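Side-chain contacts in PtLCIB4 H88A mutant (Phaeodactylum tricornutum, PDB 5B5Z), which binds zinc, is a homolog of the limiting CO2-inducible protein LCIB, and belongs to a family of beta-carbonic anhydrases, which interconvert carbon dioxide and bicarbonate: residues T19-A24 and S253-V258; A32-M37 and R65-D70; A197-A202 and P210-D215. All blocks are in the same frame, centred on the assembly; numbering follows the deposited sequence.

The segments of interaction 1 and interaction 2 meet directly. L34 CD2 lies 3.7 Å from F256 CB, and L67 CD2 lies 3.7 Å from F256 CD2. F256 of strand 255-264, in a segment of interaction 1, thus packs against both leucines of interaction 2. The centres of these two contacts are about 14 Å apart. Interaction 3 stands apart: its centre is about 26 Å from that of interaction 2, on the opposite side of the chain's centre, and about 18 Å from that of interaction 1. The zinc ion is held by C59, H115 and C139. None of the three contacts supplies a ligand. The side chain of L67 is about 12 Å from the metal, and that of S212 about 14 Å.

Interaction 1. Residues T19-A24 and S253-V258; sequences TAVKKA and SDFFVV
V21 and F255 make the buried half of this contact. V21 lies on helix 16-24 and F255 opens strand 255-264. Their CA atoms are 8.4 Å apart, the nearest pair between the two segments. V21 lays CG1 over one face of the phenyl ring, offset toward the rim. Its closest approach is 4.3 Å, from V21 CG1 to F255 CG. CG1 is trans to the V21 backbone N (chi1 168°), and this carries the methyl out from the helix to the ring. V21 and F255 both also touch I246 on the adjacent strand 238-247. V118 adds to the cover on V21, and T30 touches F255.

The solvent side belongs to K22. Its CB does not point straight at the strand, but the chain bends at chi2 and chi4 and brings its end nearer. The CE methylene of K22 comes to 4.1 Å from F255 CE2. It approaches obliquely, and the two side chains cross at about a right angle. This is contact of a lysine methylene with the ring, at an exposed position.

The residues before F255 carry polar bonds. S253 OG donates to D254 O at 2.8 Å, in the carbonyl plane and on a lone pair. The D254 carboxylate bonds to T248 N and N247 ND2. No hydrogen bond links the two segments. Helix 16-24 is thus joined to strand 255-264 of the sheet by van der Waals contact alone in these segments, with the apolar valine buried and the charged lysine outside.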
loop_
_atom_site.group_PDB
_atom_site.type_symbol
_atom_site.label_atom_id
_atom_site.label_comp_id
_atom_site.label_asym_id
_atom_site.label_seq_id
_atom_site.Cartn_x
_atom_site.Cartn_y
_atom_site.Cartn_z
ATOM N N THR A 19 -23.768 -15.861 -10.677
ATOM C CA THR A 19 -24.637 -15.414 -11.762
ATOM C C THR A 19 -24.528 -13.906 -11.972
ATOM O O THR A 19 -24.392 -13.435 -13.103
ATOM C CB THR A 19 -26.105 -15.789 -11.487
ATOM O OG1 THR A 19 -26.236 -17.214 -11.561
ATOM C CG2 THR A 19 -27.034 -15.126 -12.508
ATOM N N ALA A 20 -24.585 -13.158 -10.875
ATOM C CA ALA A 20 -24.473 -11.713 -10.935
ATOM C C ALA A 20 -23.149 -11.300 -11.577
ATOM O O ALA A 20 -23.117 -10.417 -12.432
ATOM C CB ALA A 20 -24.591 -11.121 -9.550
ATOM N N VAL A 21 -22.072 -11.970 -11.179
ATOM C CA VAL A 21 -20.742 -11.650 -11.690
ATOM C C VAL A 21 -20.661 -11.846 -13.197
ATOM O O VAL A 21 -20.189 -10.964 -13.911
ATOM C CB VAL A 21 -19.647 -12.508 -11.007
ATOM C CG1 VAL A 21 -18.310 -12.385 -11.756
ATOM C CG2 VAL A 21 -19.507 -12.089 -9.539
ATOM N N LYS A 22 -21.133 -13.000 -13.679
ATOM C CA LYS A 22 -21.039 -13.342 -15.097
ATOM C C LYS A 22 -22.044 -12.537 -15.931
ATOM O O LYS A 22 -21.812 -12.271 -17.114
ATOM C CB LYS A 22 -21.255 -14.851 -15.300
ATOM C CG LYS A 22 -20.141 -15.723 -14.709
ATOM C CD LYS A 22 -18.765 -15.231 -15.144
ATOM C CE LYS A 22 -17.659 -16.141 -14.628
ATOM N NZ LYS A 22 -17.769 -17.513 -15.212
ATOM N N LYS A 23 -23.124 -12.110 -15.291
ATOM C CA LYS A 23 -24.136 -11.293 -15.957
ATOM C C LYS A 23 -23.537 -9.954 -16.378
ATOM O O LYS A 23 -23.727 -9.495 -17.505
ATOM C CB LYS A 23 -25.340 -11.066 -15.030
ATOM C CG LYS A 23 -26.701 -11.317 -15.640
ATOM C CD LYS A 23 -27.808 -10.779 -14.736
ATOM C CE LYS A 23 -28.967 -10.228 -15.585
ATOM N NZ LYS A 23 -30.169 -10.003 -14.752
ATOM N N ALA A 24 -22.765 -9.344 -15.481
ATOM C CA ALA A 24 -22.245 -8.009 -15.738
ATOM C C ALA A 24 -20.871 -8.067 -16.404
ATOM O O ALA A 24 -20.514 -7.188 -17.189
ATOM C CB ALA A 24 -22.172 -7.207 -14.436
ATOM N N SER A 253 -14.250 -17.903 -4.633
ATOM C CA SER A 253 -13.096 -17.243 -5.245
ATOM C C SER A 253 -13.411 -15.783 -5.581
ATOM O O SER A 253 -14.542 -15.435 -5.912
ATOM C CB SER A 253 -12.649 -17.965 -6.519
ATOM O OG SER A 253 -11.483 -17.346 -7.057
ATOM N N ASP A 254 -12.399 -14.931 -5.485
ATOM C CA ASP A 254 -12.490 -13.594 -6.051
ATOM C C ASP A 254 -12.328 -13.700 -7.560
ATOM O O ASP A 254 -11.837 -14.709 -8.069
ATOM C CB ASP A 254 -11.411 -12.686 -5.470
ATOM C CG ASP A 254 -11.824 -12.037 -4.162
ATOM O OD1 ASP A 254 -12.909 -12.336 -3.611
ATOM O OD2 ASP A 254 -11.022 -11.220 -3.656
ATOM N N PHE A 255 -12.726 -12.655 -8.270
ATOM C CA PHE A 255 -12.615 -12.620 -9.716
ATOM C C PHE A 255 -11.885 -11.364 -10.172
ATOM O O PHE A 255 -11.719 -10.401 -9.413
ATOM C CB PHE A 255 -14.000 -12.683 -10.383
ATOM C CG PHE A 255 -14.652 -14.037 -10.291
ATOM C CD1 PHE A 255 -15.200 -14.476 -9.095
ATOM C CD2 PHE A 255 -14.693 -14.875 -11.397
ATOM C CE1 PHE A 255 -15.795 -15.741 -9.003
ATOM C CE2 PHE A 255 -15.288 -16.135 -11.318
ATOM C CZ PHE A 255 -15.833 -16.564 -10.116
ATOM N N PHE A 256 -11.452 -11.389 -11.422
ATOM C CA PHE A 256 -10.821 -10.237 -12.037
ATOM C C PHE A 256 -11.262 -10.138 -13.485
ATOM O O PHE A 256 -11.294 -11.137 -14.204
ATOM C CB PHE A 256 -9.284 -10.351 -11.932
ATOM C CG PHE A 256 -8.543 -9.055 -12.214
ATOM C CD1 PHE A 256 -8.137 -8.721 -13.510
ATOM C CD2 PHE A 256 -8.236 -8.177 -11.170
ATOM C CE1 PHE A 256 -7.446 -7.530 -13.765
ATOM C CE2 PHE A 256 -7.534 -6.994 -11.415
ATOM C CZ PHE A 256 -7.146 -6.666 -12.712
ATOM N N VAL A 257 -11.620 -8.926 -13.893
ATOM C CA VAL A 257 -11.968 -8.630 -15.270
ATOM C C VAL A 257 -10.798 -7.951 -15.952
ATOM O O VAL A 257 -10.518 -6.796 -15.671
ATOM C CB VAL A 257 -13.192 -7.695 -15.338
ATOM C CG1 VAL A 257 -13.686 -7.527 -16.799
ATOM C CG2 VAL A 257 -14.289 -8.194 -14.412
ATOM N N VAL A 258 -10.118 -8.653 -16.850
ATOM C CA VAL A 258 -8.976 -8.073 -17.556
ATOM C C VAL A 258 -9.401 -7.103 -18.647
ATOM O O VAL A 258 -10.112 -7.477 -19.581
ATOM C CB VAL A 258 -8.095 -9.154 -18.204
ATOM C CG1 VAL A 258 -6.903 -8.514 -18.877
ATOM C CG2 VAL A 258 -7.629 -10.127 -17.165
#

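Interaction 2. Residues A32-M37 and R65-D70; sequences AELVAM and RPLEQD
V35 and D70 have the most surface buried by this contact, and L67 comes next. The contact joins helix 31-43 to helix 65-75. The CA atoms of V35 and D70 are 7.0 Å apart, the nearest between the segments. Both methyls of V35 are used. V35 CG2 meets D70 CB at 3.9 Å, so the valine touches the methylene of the aspartate. V35 CG1 reaches the backbone instead, lying 4.0 Å from D70 O. The two side chains cross at about a right angle.

D70 turns CG to the side of its own backbone N (chi1 -69°). This leaves CB facing V35, while the carboxylate finds a partner beyond the segments: OD2 is hydrogen-bonded to N31 ND2 on helix 31-43.

L67 does its work with a branch tip. Its CB does not point straight across, but L67 CD1 comes to 3.8 Å from L34 CD2. L34 and L67 also cross at about a right angle. F256 of strand 255-264 touches both leucines, V258 touches L34, and F71 and V74 of helix 65-75 extend the cover on V35.

Helix 65-75 also carries a salt bridge within its own segment. R65 NE and E68 OE1 are 2.9 Å apart, and the nitrogen meets the oxygen from above the carboxylate plane, 53° out of it. R65 NH2 bonds to S60 O, and also to H78 O of the second subunit.

Between segments 32-37 and 65-70 there is no hydrogen bond. The chemistry is a leucine pair over the sheet and a valine against an aspartate methylene; the D70–N31 bond adds a polar tie between the two helices.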
loop_
_atom_site.group_PDB
_atom_site.type_symbol
_atom_site.label_atom_id
_atom_site.label_comp_id
_atom_site.label_asym_id
_atom_site.label_seq_id
_atom_site.Cartn_x
_atom_site.Cartn_y
_atom_site.Cartn_z
ATOM N N ALA A 32 -7.218 -17.598 -9.555
ATOM C CA ALA A 32 -6.344 -18.684 -9.974
ATOM C C ALA A 32 -6.199 -18.728 -11.496
ATOM O O ALA A 32 -5.092 -18.874 -12.021
ATOM C CB ALA A 32 -6.867 -20.022 -9.436
ATOM N N GLU A 33 -7.315 -18.585 -12.206
ATOM C CA GLU A 33 -7.278 -18.534 -13.663
ATOM C C GLU A 33 -6.445 -17.366 -14.167
ATOM O O GLU A 33 -5.707 -17.490 -15.133
ATOM C CB GLU A 33 -8.702 -18.439 -14.233
ATOM C CG GLU A 33 -9.492 -19.745 -14.104
ATOM C CD GLU A 33 -10.998 -19.571 -14.323
ATOM O OE1 GLU A 33 -11.476 -18.419 -14.456
ATOM O OE2 GLU A 33 -11.712 -20.601 -14.358
ATOM N N LEU A 34 -6.598 -16.217 -13.523
ATOM C CA LEU A 34 -5.843 -15.030 -13.913
ATOM C C LEU A 34 -4.331 -15.236 -13.774
ATOM O O LEU A 34 -3.557 -14.962 -14.690
ATOM C CB LEU A 34 -6.284 -13.834 -13.069
ATOM C CG LEU A 34 -5.465 -12.556 -13.285
ATOM C CD1 LEU A 34 -5.776 -11.954 -14.648
ATOM C CD2 LEU A 34 -5.746 -11.560 -12.161
ATOM N N VAL A 35 -3.906 -15.677 -12.600
ATOM C CA VAL A 35 -2.484 -15.831 -12.350
ATOM C C VAL A 35 -1.887 -16.894 -13.276
ATOM O O VAL A 35 -0.803 -16.705 -13.829
ATOM C CB VAL A 35 -2.224 -16.169 -10.889
ATOM C CG1 VAL A 35 -0.735 -16.486 -10.660
ATOM C CG2 VAL A 35 -2.647 -14.985 -10.020
ATOM N N ALA A 36 -2.619 -17.985 -13.478
ATOM C CA ALA A 36 -2.170 -19.033 -14.391
ATOM C C ALA A 36 -2.001 -18.498 -15.809
ATOM O O ALA A 36 -0.971 -18.716 -16.453
ATOM C CB ALA A 36 -3.144 -20.199 -14.373
ATOM N N MET A 37 -3.005 -17.763 -16.280
ATOM C CA MET A 37 -2.981 -17.217 -17.627
ATOM C C MET A 37 -1.858 -16.198 -17.823
ATOM O O MET A 37 -1.124 -16.248 -18.808
ATOM C CB MET A 37 -4.331 -16.574 -17.959
ATOM C CG MET A 37 -4.363 -16.015 -19.348
ATOM S SD MET A 37 -5.667 -14.797 -19.623
ATOM C CE MET A 37 -5.061 -13.376 -18.685
ATOM N N ARG A 65 -6.152 -7.684 -0.769
ATOM C CA ARG A 65 -4.928 -8.447 -0.506
ATOM C C ARG A 65 -4.816 -9.832 -1.179
ATOM O O ARG A 65 -3.713 -10.211 -1.569
ATOM C CB ARG A 65 -4.721 -8.630 1.009
ATOM C CG ARG A 65 -4.590 -7.326 1.849
ATOM C CD ARG A 65 -3.298 -6.546 1.638
ATOM N NE ARG A 65 -3.396 -5.641 0.498
ATOM C CZ ARG A 65 -3.981 -4.446 0.545
ATOM N NH1 ARG A 65 -4.032 -3.696 -0.551
ATOM N NH2 ARG A 65 -4.513 -3.998 1.684
ATOM N N PRO A 66 -5.927 -10.597 -1.314
ATOM C CA PRO A 66 -5.744 -11.927 -1.927
ATOM C C PRO A 66 -5.123 -11.925 -3.323
ATOM O O PRO A 66 -4.358 -12.830 -3.660
ATOM C CB PRO A 66 -7.173 -12.474 -1.984
ATOM C CG PRO A 66 -7.845 -11.824 -0.827
ATOM C CD PRO A 66 -7.308 -10.430 -0.819
ATOM N N LEU A 67 -5.426 -10.908 -4.119
ATOM C CA LEU A 67 -4.867 -10.802 -5.459
ATOM C C LEU A 67 -3.352 -10.570 -5.418
ATOM O O LEU A 67 -2.601 -11.167 -6.191
ATOM C CB LEU A 67 -5.569 -9.672 -6.226
ATOM C CG LEU A 67 -5.144 -9.469 -7.682
ATOM C CD1 LEU A 67 -5.300 -10.735 -8.480
ATOM C CD2 LEU A 67 -5.909 -8.315 -8.319
ATOM N N GLU A 68 -2.910 -9.718 -4.503
ATOM C CA GLU A 68 -1.485 -9.482 -4.310
ATOM C C GLU A 68 -0.779 -10.745 -3.848
ATOM O O GLU A 68 0.326 -11.041 -4.311
ATOM C CB GLU A 68 -1.251 -8.363 -3.293
ATOM C CG GLU A 68 -1.890 -7.056 -3.706
ATOM C CD GLU A 68 -1.566 -5.930 -2.748
ATOM O OE1 GLU A 68 -1.450 -6.212 -1.532
ATOM O OE2 GLU A 68 -1.396 -4.779 -3.221
ATOM N N GLN A 69 -1.410 -11.468 -2.924
ATOM C CA GLN A 69 -0.841 -12.714 -2.419
ATOM C C GLN A 69 -0.731 -13.758 -3.525
ATOM O O GLN A 69 0.274 -14.459 -3.619
ATOM C CB GLN A 69 -1.671 -13.254 -1.260
ATOM C CG GLN A 69 -1.534 -12.432 0.012
ATOM C CD GLN A 69 -2.470 -12.907 1.105
ATOM O OE1 GLN A 69 -3.182 -13.901 0.941
ATOM N NE2 GLN A 69 -2.461 -12.209 2.239
ATOM N N ASP A 70 -1.746 -13.846 -4.375
ATOM C CA ASP A 70 -1.738 -14.860 -5.431
ATOM C C ASP A 70 -0.640 -14.615 -6.476
ATOM O O ASP A 70 0.059 -15.541 -6.900
ATOM C CB ASP A 70 -3.109 -14.929 -6.100
ATOM C CG ASP A 70 -4.180 -15.492 -5.182
ATOM O OD1 ASP A 70 -3.839 -16.146 -4.169
ATOM O OD2 ASP A 70 -5.380 -15.281 -5.472
#

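Interaction 3. Residues A197-A202 and P210-D215; sequences ATLSEA and PVSVYD
L199 and S212 have the closest CA atoms of the two segments, 8.1 Å apart. The contact packs two helices that follow each other in the chain, 196-201 and 205-228, across a short connection. L199 lies in the short helix 196-201. There E201 N bonds to A197 O, and a weak bond of 3.4 Å from A202 N to L199 O follows as the chain leaves the helix. S212 lies in helix 205-228, just past a kink where the N atoms of P210 and V211 have no bond to the turn before. Beyond the kink regular bonding resumes, with Y214 N to P210 O and D215 N to V211 O.

The side-chain contact is small and centres on S212. S212 OG meets L199 CD2 at 3.7 Å. This is a hydroxyl oxygen against a methyl, with no hydrogen bond between the segments. L199 does not aim its CB straight at the other helix. Its CD1 is anti to CA (chi2 174°), and the other methyl, CD2, makes the contact. T198 adds a looser touch from its exposed position: T198 CG2 is 4.3 Å from S212 OG. S212 has the most surface buried here, and both partners meet its OG.

Earlier residues of the same long helix extend the contact: T198 touches T208, and L199 touches V205 and L209. On helix 140-154, L199 rests on T150, while A197 and S200 touch Y153. The long helix lies against the sheet: P210 O is hydrogen-bonded to S114 OG of strand 107-117, and Y214 packs on R259 and R260 of strand 255-264.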
loop_
_atom_site.group_PDB
_atom_site.type_symbol
_atom_site.label_atom_id
_atom_site.label_comp_id
_atom_site.label_asym_id
_atom_site.label_seq_id
_atom_site.Cartn_x
_atom_site.Cartn_y
_atom_site.Cartn_z
ATOM N N ALA A 197 -21.783 12.545 -15.015
ATOM C CA ALA A 197 -22.982 12.302 -15.823
ATOM C C ALA A 197 -23.233 10.803 -15.984
ATOM O O ALA A 197 -24.347 10.326 -15.763
ATOM C CB ALA A 197 -22.852 12.973 -17.190
ATOM N N THR A 198 -22.183 10.065 -16.344
ATOM C CA THR A 198 -22.279 8.618 -16.523
ATOM C C THR A 198 -22.830 7.940 -15.276
ATOM O O THR A 198 -23.705 7.076 -15.348
ATOM C CB THR A 198 -20.907 7.996 -16.851
ATOM O OG1 THR A 198 -20.374 8.598 -18.037
ATOM C CG2 THR A 198 -21.030 6.486 -17.039
ATOM N N LEU A 199 -22.299 8.339 -14.127
ATOM C CA LEU A 199 -22.683 7.734 -12.864
ATOM C C LEU A 199 -24.111 8.084 -12.456
ATOM O O LEU A 199 -24.841 7.244 -11.932
ATOM C CB LEU A 199 -21.710 8.161 -11.771
ATOM C CG LEU A 199 -20.273 7.676 -11.948
ATOM C CD1 LEU A 199 -19.396 8.306 -10.878
ATOM C CD2 LEU A 199 -20.186 6.150 -11.918
ATOM N N SER A 200 -24.516 9.324 -12.703
ATOM C CA SER A 200 -25.864 9.725 -12.335
ATOM C C SER A 200 -26.909 9.072 -13.250
ATOM O O SER A 200 -28.016 8.790 -12.806
ATOM C CB SER A 200 -25.998 11.245 -12.353
ATOM O OG SER A 200 -25.407 11.793 -13.512
ATOM N N GLU A 201 -26.537 8.787 -14.497
ATOM C CA GLU A 201 -27.465 8.183 -15.459
ATOM C C GLU A 201 -27.515 6.655 -15.371
ATOM O O GLU A 201 -28.395 6.017 -15.949
ATOM C CB GLU A 201 -27.088 8.601 -16.880
ATOM C CG GLU A 201 -27.321 10.082 -17.150
ATOM C CD GLU A 201 -26.675 10.553 -18.435
ATOM O OE1 GLU A 201 -26.160 9.698 -19.188
ATOM O OE2 GLU A 201 -26.667 11.778 -18.685
ATOM N N ALA A 202 -26.576 6.069 -14.637
ATOM C CA ALA A 202 -26.430 4.616 -14.603
ATOM C C ALA A 202 -27.648 3.888 -14.050
ATOM O O ALA A 202 -28.250 4.322 -13.075
ATOM C CB ALA A 202 -25.198 4.245 -13.790
ATOM N N PRO A 210 -17.155 0.810 -10.687
ATOM C CA PRO A 210 -15.790 0.263 -10.871
ATOM C C PRO A 210 -15.263 0.372 -12.296
ATOM O O PRO A 210 -14.044 0.415 -12.513
ATOM C CB PRO A 210 -15.936 -1.209 -10.474
ATOM C CG PRO A 210 -17.443 -1.487 -10.576
ATOM C CD PRO A 210 -18.066 -0.203 -10.123
ATOM N N VAL A 211 -16.159 0.431 -13.275
ATOM C CA VAL A 211 -15.699 0.585 -14.641
ATOM C C VAL A 211 -15.191 2.004 -14.871
ATOM O O VAL A 211 -14.143 2.199 -15.479
ATOM C CB VAL A 211 -16.807 0.241 -15.650
ATOM C CG1 VAL A 211 -16.312 0.475 -17.059
ATOM C CG2 VAL A 211 -17.227 -1.195 -15.482
ATOM N N SER A 212 -15.916 3.000 -14.361
ATOM C CA SER A 212 -15.459 4.383 -14.431
ATOM C C SER A 212 -14.138 4.586 -13.686
ATOM O O SER A 212 -13.252 5.283 -14.151
ATOM C CB SER A 212 -16.521 5.331 -13.858
ATOM O OG SER A 212 -17.732 5.219 -14.587
ATOM N N VAL A 213 -14.012 3.979 -12.513
ATOM C CA VAL A 213 -12.763 4.088 -11.765
ATOM C C VAL A 213 -11.610 3.476 -12.545
ATOM O O VAL A 213 -10.526 4.062 -12.617
ATOM C CB VAL A 213 -12.891 3.421 -10.391
ATOM C CG1 VAL A 213 -11.540 3.434 -9.658
ATOM C CG2 VAL A 213 -13.944 4.173 -9.561
ATOM N N TYR A 214 -11.844 2.306 -13.132
ATOM C CA TYR A 214 -10.791 1.681 -13.919
ATOM C C TYR A 214 -10.388 2.595 -15.081
ATOM O O TYR A 214 -9.206 2.745 -15.375
ATOM C CB TYR A 214 -11.213 0.307 -14.461
ATOM C CG TYR A 214 -10.276 -0.112 -15.570
ATOM C CD1 TYR A 214 -9.018 -0.598 -15.269
ATOM C CD2 TYR A 214 -10.609 0.074 -16.908
ATOM C CE1 TYR A 214 -8.135 -0.919 -16.248
ATOM C CE2 TYR A 214 -9.713 -0.247 -17.906
ATOM C CZ TYR A 214 -8.481 -0.744 -17.559
ATOM O OH TYR A 214 -7.563 -1.077 -18.528
ATOM N N ASP A 215 -11.370 3.184 -15.760
ATOM C CA ASP A 215 -11.054 4.072 -16.884
ATOM C C ASP A 215 -10.181 5.233 -16.449
ATOM O O ASP A 215 -9.230 5.603 -17.152
ATOM C CB ASP A 215 -12.318 4.618 -17.552
ATOM C CG ASP A 215 -12.007 5.330 -18.870
ATOM O OD1 ASP A 215 -11.582 4.641 -19.826
ATOM O OD2 ASP A 215 -12.173 6.570 -18.955
#